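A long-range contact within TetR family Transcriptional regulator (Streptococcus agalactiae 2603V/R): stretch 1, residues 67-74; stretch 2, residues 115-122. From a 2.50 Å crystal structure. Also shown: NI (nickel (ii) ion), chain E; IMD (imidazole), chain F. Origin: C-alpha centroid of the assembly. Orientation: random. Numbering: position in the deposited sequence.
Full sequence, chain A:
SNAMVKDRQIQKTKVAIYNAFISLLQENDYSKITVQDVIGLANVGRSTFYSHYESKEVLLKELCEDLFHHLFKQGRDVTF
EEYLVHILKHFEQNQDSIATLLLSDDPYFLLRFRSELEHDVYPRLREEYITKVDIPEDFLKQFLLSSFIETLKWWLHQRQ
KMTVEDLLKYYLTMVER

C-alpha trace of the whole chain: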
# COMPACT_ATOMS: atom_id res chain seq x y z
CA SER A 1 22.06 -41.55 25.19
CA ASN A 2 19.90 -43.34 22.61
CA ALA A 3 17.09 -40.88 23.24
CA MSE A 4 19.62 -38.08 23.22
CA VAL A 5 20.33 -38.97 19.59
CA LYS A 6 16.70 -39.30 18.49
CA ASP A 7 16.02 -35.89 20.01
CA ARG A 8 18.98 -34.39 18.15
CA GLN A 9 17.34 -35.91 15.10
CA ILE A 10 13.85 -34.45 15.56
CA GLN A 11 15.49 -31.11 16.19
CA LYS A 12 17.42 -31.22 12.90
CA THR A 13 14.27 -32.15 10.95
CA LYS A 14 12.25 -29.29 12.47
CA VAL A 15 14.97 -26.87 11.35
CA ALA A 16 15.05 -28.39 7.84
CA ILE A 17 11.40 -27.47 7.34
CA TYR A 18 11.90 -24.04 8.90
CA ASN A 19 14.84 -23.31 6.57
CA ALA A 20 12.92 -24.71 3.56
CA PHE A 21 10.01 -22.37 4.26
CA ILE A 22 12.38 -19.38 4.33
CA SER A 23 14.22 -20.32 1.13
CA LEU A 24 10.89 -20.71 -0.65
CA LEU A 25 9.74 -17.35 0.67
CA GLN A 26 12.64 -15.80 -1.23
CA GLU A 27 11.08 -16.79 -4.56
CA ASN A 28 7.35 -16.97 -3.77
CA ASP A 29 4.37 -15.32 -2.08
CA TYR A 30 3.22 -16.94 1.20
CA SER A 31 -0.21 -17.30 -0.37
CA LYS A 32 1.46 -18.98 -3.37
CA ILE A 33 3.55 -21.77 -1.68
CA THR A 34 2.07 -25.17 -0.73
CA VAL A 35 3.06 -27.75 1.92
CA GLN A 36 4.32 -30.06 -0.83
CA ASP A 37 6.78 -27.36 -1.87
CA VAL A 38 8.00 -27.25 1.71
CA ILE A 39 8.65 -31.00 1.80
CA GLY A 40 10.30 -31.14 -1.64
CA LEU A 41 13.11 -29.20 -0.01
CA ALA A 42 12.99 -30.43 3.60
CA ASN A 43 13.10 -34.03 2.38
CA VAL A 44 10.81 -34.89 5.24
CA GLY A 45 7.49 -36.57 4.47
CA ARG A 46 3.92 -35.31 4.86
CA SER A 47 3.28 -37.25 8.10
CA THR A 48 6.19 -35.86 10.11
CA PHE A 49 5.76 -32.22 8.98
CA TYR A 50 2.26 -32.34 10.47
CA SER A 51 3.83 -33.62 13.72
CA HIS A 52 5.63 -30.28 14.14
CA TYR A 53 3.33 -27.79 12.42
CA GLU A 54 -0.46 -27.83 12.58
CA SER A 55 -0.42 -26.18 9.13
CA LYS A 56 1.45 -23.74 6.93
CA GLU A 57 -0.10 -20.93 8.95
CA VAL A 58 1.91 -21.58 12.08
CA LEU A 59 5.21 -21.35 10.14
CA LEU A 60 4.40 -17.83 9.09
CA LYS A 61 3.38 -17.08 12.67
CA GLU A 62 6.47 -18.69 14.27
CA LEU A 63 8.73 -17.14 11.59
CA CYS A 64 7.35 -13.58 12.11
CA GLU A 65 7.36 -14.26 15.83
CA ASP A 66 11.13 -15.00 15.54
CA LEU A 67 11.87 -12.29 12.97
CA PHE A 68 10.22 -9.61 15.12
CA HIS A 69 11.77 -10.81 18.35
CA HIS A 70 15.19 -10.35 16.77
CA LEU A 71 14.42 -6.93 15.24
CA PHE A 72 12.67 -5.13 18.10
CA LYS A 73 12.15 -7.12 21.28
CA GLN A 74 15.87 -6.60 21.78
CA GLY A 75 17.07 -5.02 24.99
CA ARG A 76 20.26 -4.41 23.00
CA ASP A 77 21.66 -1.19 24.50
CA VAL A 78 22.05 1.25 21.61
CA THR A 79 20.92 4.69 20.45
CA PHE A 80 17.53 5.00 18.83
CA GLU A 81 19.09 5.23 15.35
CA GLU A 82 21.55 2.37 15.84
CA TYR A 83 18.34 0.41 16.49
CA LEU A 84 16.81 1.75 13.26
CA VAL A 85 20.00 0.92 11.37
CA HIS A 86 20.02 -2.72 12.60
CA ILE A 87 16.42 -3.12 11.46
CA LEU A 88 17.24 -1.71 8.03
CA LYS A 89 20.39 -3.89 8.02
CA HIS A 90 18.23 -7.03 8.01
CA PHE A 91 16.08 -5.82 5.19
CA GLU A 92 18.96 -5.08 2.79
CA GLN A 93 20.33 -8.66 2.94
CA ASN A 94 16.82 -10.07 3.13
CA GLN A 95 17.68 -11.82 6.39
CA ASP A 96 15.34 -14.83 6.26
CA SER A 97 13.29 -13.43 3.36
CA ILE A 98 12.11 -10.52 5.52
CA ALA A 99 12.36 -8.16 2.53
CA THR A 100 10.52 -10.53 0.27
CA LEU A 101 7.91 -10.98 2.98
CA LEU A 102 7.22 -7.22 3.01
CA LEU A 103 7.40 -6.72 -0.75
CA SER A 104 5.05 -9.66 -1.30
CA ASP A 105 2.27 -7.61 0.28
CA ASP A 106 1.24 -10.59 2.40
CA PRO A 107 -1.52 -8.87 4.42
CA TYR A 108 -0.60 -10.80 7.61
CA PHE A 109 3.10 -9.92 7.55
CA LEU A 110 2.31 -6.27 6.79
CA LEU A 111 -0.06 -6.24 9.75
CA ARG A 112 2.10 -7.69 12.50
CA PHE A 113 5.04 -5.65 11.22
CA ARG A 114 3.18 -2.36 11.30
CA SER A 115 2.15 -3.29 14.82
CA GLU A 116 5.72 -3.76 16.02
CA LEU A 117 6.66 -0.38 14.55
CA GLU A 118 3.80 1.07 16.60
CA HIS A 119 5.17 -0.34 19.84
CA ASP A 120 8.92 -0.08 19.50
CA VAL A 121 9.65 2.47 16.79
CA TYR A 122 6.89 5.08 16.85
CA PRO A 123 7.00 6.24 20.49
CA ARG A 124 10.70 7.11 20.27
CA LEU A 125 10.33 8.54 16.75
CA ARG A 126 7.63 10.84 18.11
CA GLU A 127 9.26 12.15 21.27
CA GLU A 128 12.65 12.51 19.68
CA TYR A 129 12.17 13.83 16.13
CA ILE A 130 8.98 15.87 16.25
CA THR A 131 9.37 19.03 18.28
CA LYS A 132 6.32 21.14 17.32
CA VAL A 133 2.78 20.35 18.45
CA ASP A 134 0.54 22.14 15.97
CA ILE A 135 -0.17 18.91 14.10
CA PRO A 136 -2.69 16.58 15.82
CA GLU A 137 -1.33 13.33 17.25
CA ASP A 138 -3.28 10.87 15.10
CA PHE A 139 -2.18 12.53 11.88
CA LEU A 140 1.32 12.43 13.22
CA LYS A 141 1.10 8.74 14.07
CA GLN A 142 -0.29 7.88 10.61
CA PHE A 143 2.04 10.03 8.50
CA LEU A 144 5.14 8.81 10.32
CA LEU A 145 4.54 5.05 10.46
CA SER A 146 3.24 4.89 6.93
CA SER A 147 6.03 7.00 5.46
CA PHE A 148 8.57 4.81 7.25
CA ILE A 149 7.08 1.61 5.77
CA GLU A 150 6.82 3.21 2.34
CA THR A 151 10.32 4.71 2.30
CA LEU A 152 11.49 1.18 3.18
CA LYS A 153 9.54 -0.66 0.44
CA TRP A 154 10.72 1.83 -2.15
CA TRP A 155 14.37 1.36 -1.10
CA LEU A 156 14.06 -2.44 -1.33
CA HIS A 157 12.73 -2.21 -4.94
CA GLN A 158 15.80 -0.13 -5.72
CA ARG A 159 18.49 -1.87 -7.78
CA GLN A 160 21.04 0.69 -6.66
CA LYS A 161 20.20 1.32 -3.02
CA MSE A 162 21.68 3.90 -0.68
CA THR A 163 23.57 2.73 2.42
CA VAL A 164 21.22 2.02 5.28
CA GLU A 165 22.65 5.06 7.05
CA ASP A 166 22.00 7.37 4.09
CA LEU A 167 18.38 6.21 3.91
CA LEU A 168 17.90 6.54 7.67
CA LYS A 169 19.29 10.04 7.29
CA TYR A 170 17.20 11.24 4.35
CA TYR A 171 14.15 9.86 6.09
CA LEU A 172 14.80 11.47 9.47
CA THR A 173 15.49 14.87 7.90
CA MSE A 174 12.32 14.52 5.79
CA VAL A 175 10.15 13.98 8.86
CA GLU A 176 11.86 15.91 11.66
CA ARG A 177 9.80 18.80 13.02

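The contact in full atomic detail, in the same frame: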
# COMPACT_ATOMS: atom_id res chain seq x y z
N LEU A 67 11.34 -13.44 13.68
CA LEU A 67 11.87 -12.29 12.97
C LEU A 67 11.69 -10.98 13.75
O LEU A 67 12.60 -10.14 13.82
CB LEU A 67 11.22 -12.19 11.59
CG LEU A 67 12.09 -12.64 10.43
CD1 LEU A 67 13.29 -13.44 10.93
CD2 LEU A 67 11.29 -13.42 9.43
N PHE A 68 10.52 -10.82 14.37
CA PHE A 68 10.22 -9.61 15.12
C PHE A 68 10.85 -9.61 16.53
O PHE A 68 11.13 -8.55 17.10
CB PHE A 68 8.72 -9.35 15.14
CG PHE A 68 8.16 -9.08 13.76
CD1 PHE A 68 8.96 -8.47 12.79
CD2 PHE A 68 6.84 -9.43 13.43
CE1 PHE A 68 8.47 -8.22 11.52
CE2 PHE A 68 6.34 -9.20 12.16
CZ PHE A 68 7.13 -8.59 11.19
N HIS A 69 11.08 -10.79 17.09
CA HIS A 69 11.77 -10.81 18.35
C HIS A 69 13.19 -10.34 18.10
O HIS A 69 13.70 -9.53 18.87
CB HIS A 69 11.76 -12.19 18.98
CG HIS A 69 12.37 -12.25 20.34
ND1 HIS A 69 11.61 -12.32 21.49
CD2 HIS A 69 13.66 -12.28 20.74
CE1 HIS A 69 12.41 -12.38 22.54
NE2 HIS A 69 13.66 -12.35 22.12
N HIS A 70 13.83 -10.80 17.03
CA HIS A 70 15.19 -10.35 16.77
C HIS A 70 15.33 -8.87 16.36
O HIS A 70 16.36 -8.25 16.64
CB HIS A 70 15.93 -11.20 15.74
CG HIS A 70 17.37 -10.79 15.58
ND1 HIS A 70 18.31 -10.97 16.57
CD2 HIS A 70 18.01 -10.15 14.56
CE1 HIS A 70 19.47 -10.49 16.16
NE2 HIS A 70 19.32 -9.99 14.95
N LEU A 71 14.33 -8.32 15.68
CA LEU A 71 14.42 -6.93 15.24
C LEU A 71 14.19 -5.95 16.39
O LEU A 71 14.98 -5.03 16.57
CB LEU A 71 13.42 -6.66 14.12
CG LEU A 71 13.83 -7.19 12.75
CD1 LEU A 71 12.99 -6.57 11.67
CD2 LEU A 71 15.27 -6.87 12.54
N PHE A 72 13.15 -6.16 17.18
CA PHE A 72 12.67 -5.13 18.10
C PHE A 72 12.83 -5.54 19.54
O PHE A 72 13.44 -4.82 20.33
CB PHE A 72 11.18 -4.82 17.89
CG PHE A 72 10.77 -4.62 16.45
CD1 PHE A 72 11.02 -3.42 15.80
CD2 PHE A 72 10.10 -5.62 15.77
CE1 PHE A 72 10.62 -3.23 14.48
CE2 PHE A 72 9.70 -5.43 14.45
CZ PHE A 72 9.95 -4.24 13.82
N LYS A 73 12.25 -6.68 19.89
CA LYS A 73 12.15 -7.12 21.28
C LYS A 73 13.53 -7.35 21.89
O LYS A 73 13.68 -8.04 22.90
CB LYS A 73 11.23 -8.34 21.39
CG LYS A 73 9.85 -8.08 20.78
CD LYS A 73 9.24 -9.36 20.19
CE LYS A 73 8.27 -9.06 19.06
NZ LYS A 73 7.90 -10.29 18.28
N GLN A 74 14.52 -6.74 21.24
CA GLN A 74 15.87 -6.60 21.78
C GLN A 74 15.95 -5.60 22.93
O GLN A 74 15.37 -4.50 22.88
CB GLN A 74 16.79 -6.12 20.66
CG GLN A 74 16.99 -7.13 19.57
CD GLN A 74 17.68 -8.37 20.08
OE1 GLN A 74 18.71 -8.78 19.54
NE2 GLN A 74 17.13 -8.97 21.14
N SER A 115 2.46 -3.33 13.41
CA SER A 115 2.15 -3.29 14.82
C SER A 115 3.38 -3.24 15.71
O SER A 115 3.35 -2.69 16.81
CB SER A 115 1.25 -4.46 15.22
OG SER A 115 1.19 -4.60 16.62
N GLU A 116 4.48 -3.83 15.26
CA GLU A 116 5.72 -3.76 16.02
C GLU A 116 6.30 -2.35 15.96
O GLU A 116 6.68 -1.78 16.99
CB GLU A 116 6.73 -4.81 15.54
CG GLU A 116 6.25 -6.25 15.75
CD GLU A 116 6.20 -6.67 17.21
OE1 GLU A 116 7.14 -6.30 17.97
OE2 GLU A 116 5.24 -7.37 17.60
N LEU A 117 6.35 -1.79 14.75
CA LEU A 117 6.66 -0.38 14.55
C LEU A 117 5.88 0.53 15.49
O LEU A 117 6.44 1.45 16.07
CB LEU A 117 6.42 0.02 13.10
CG LEU A 117 7.34 -0.63 12.07
CD1 LEU A 117 6.86 -0.35 10.64
CD2 LEU A 117 8.77 -0.14 12.26
N GLU A 118 4.60 0.26 15.69
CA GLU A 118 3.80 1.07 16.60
C GLU A 118 4.27 1.00 18.05
O GLU A 118 4.06 1.93 18.82
CB GLU A 118 2.33 0.65 16.58
CG GLU A 118 1.51 1.20 15.45
CD GLU A 118 0.01 1.03 15.70
OE1 GLU A 118 -0.41 1.13 16.88
OE2 GLU A 118 -0.74 0.81 14.71
N HIS A 119 4.85 -0.12 18.44
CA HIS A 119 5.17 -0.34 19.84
C HIS A 119 6.62 0.02 20.16
O HIS A 119 6.94 0.48 21.26
CB HIS A 119 4.90 -1.81 20.19
CG HIS A 119 5.13 -2.14 21.63
ND1 HIS A 119 4.23 -1.83 22.63
CD2 HIS A 119 6.15 -2.80 22.24
CE1 HIS A 119 4.69 -2.27 23.79
NE2 HIS A 119 5.85 -2.86 23.58
N ASP A 120 7.50 -0.18 19.19
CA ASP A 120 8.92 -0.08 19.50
C ASP A 120 9.64 0.97 18.67
O ASP A 120 10.73 1.41 19.04
CB ASP A 120 9.59 -1.46 19.39
CG ASP A 120 9.13 -2.43 20.49
OD1 ASP A 120 9.03 -2.03 21.68
OD2 ASP A 120 8.87 -3.61 20.18
N VAL A 121 9.04 1.41 17.58
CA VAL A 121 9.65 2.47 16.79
C VAL A 121 8.94 3.83 16.90
O VAL A 121 9.59 4.88 17.03
CB VAL A 121 9.80 2.04 15.33
CG1 VAL A 121 10.07 3.25 14.41
CG2 VAL A 121 10.90 0.97 15.23
N TYR A 122 7.62 3.83 16.87
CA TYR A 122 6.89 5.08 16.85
C TYR A 122 7.09 5.96 18.09
O TYR A 122 7.39 7.15 17.95
CB TYR A 122 5.40 4.85 16.64
CG TYR A 122 4.65 6.14 16.75
CD1 TYR A 122 4.82 7.14 15.80
CD2 TYR A 122 3.79 6.37 17.82
CE1 TYR A 122 4.15 8.34 15.91
CE2 TYR A 122 3.11 7.57 17.92
CZ TYR A 122 3.29 8.55 16.97
OH TYR A 122 2.61 9.74 17.07
NI NI E . 20.62 -8.81 13.63
N1 IMD F . 21.26 -8.25 18.12
C2 IMD F . 21.46 -7.45 17.05
N3 IMD F . 22.21 -8.12 16.15
C4 IMD F . 22.49 -9.35 16.64
C5 IMD F . 21.89 -9.43 17.89

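What does Phe72 do to join the two stretches? It supplies the largest share of the covered surface, 95 of the 289 Å² buried in all, and its CA-to-CB bond points toward the second stretch. With chi1 in the m well, the ring reaches over the helix that runs through residues 115-122. Glu116 lies over one face of the ring, its CB 3.2 Å from Phe72 CE2, a tight approach. Further round the ring lie two apolar side chains: Phe72 CE1 is 4.2 Å from Leu117 CD2 and 4.3 Å from Val121 CG2. A large, flat, buried side chain suits this place because it can touch side chains from neighbouring turns of the helix at once without needing a polar partner.

How can Glu116, a charged residue, cover almost as much surface? Its 85 Å² come from a side chain folded by m rotamers at both chi1 and chi2, so that its methylene groups are set against aromatic carbon while the carboxylate travels on toward Lys73. Besides CB over the Phe72 ring, its CG lies 4.0 Å from Phe68 CG, and Phe68, itself buried, points its CA-to-CB bond toward the helix. Glutamate fits here because its aliphatic stem can pack against two phenylalanines while its acidic end remains free for polar company; OE2 is hydrogen-bonded elsewhere in the structure.

Does charge help to hold the contact? Lys73 starts out sideways to the second stretch, but the end of its chain comes nearer, bringing CE to 3.2 Å from Glu116 OE1. Its NZ is 4.0 Å from Glu116 OE2, so the opposite charges are near each other but beyond salt-bridge distance. Any attraction therefore supplements the packing, and no hydrogen bond crosses between the stretches.

Where do the backbones come closest, and what fills that place? The nearest CA atoms are those of Phe72 and Asp120, 6.4 Å apart. Asp120 points its CA-to-CB bond toward the first stretch, and its OD2 lies 3.5 Å from Phe72 CB; its short side chain is accommodated in this narrow approach. Phe72 follows directly on the helical residues 67-71, and its N still donates to Phe68 O at 3.1 Å, which ties together the two residues that pack on Glu116. Across from them, Asp120 N donates to Glu116 O at 2.8 Å, linking the two acidic residues one helical turn apart, and both face the first stretch.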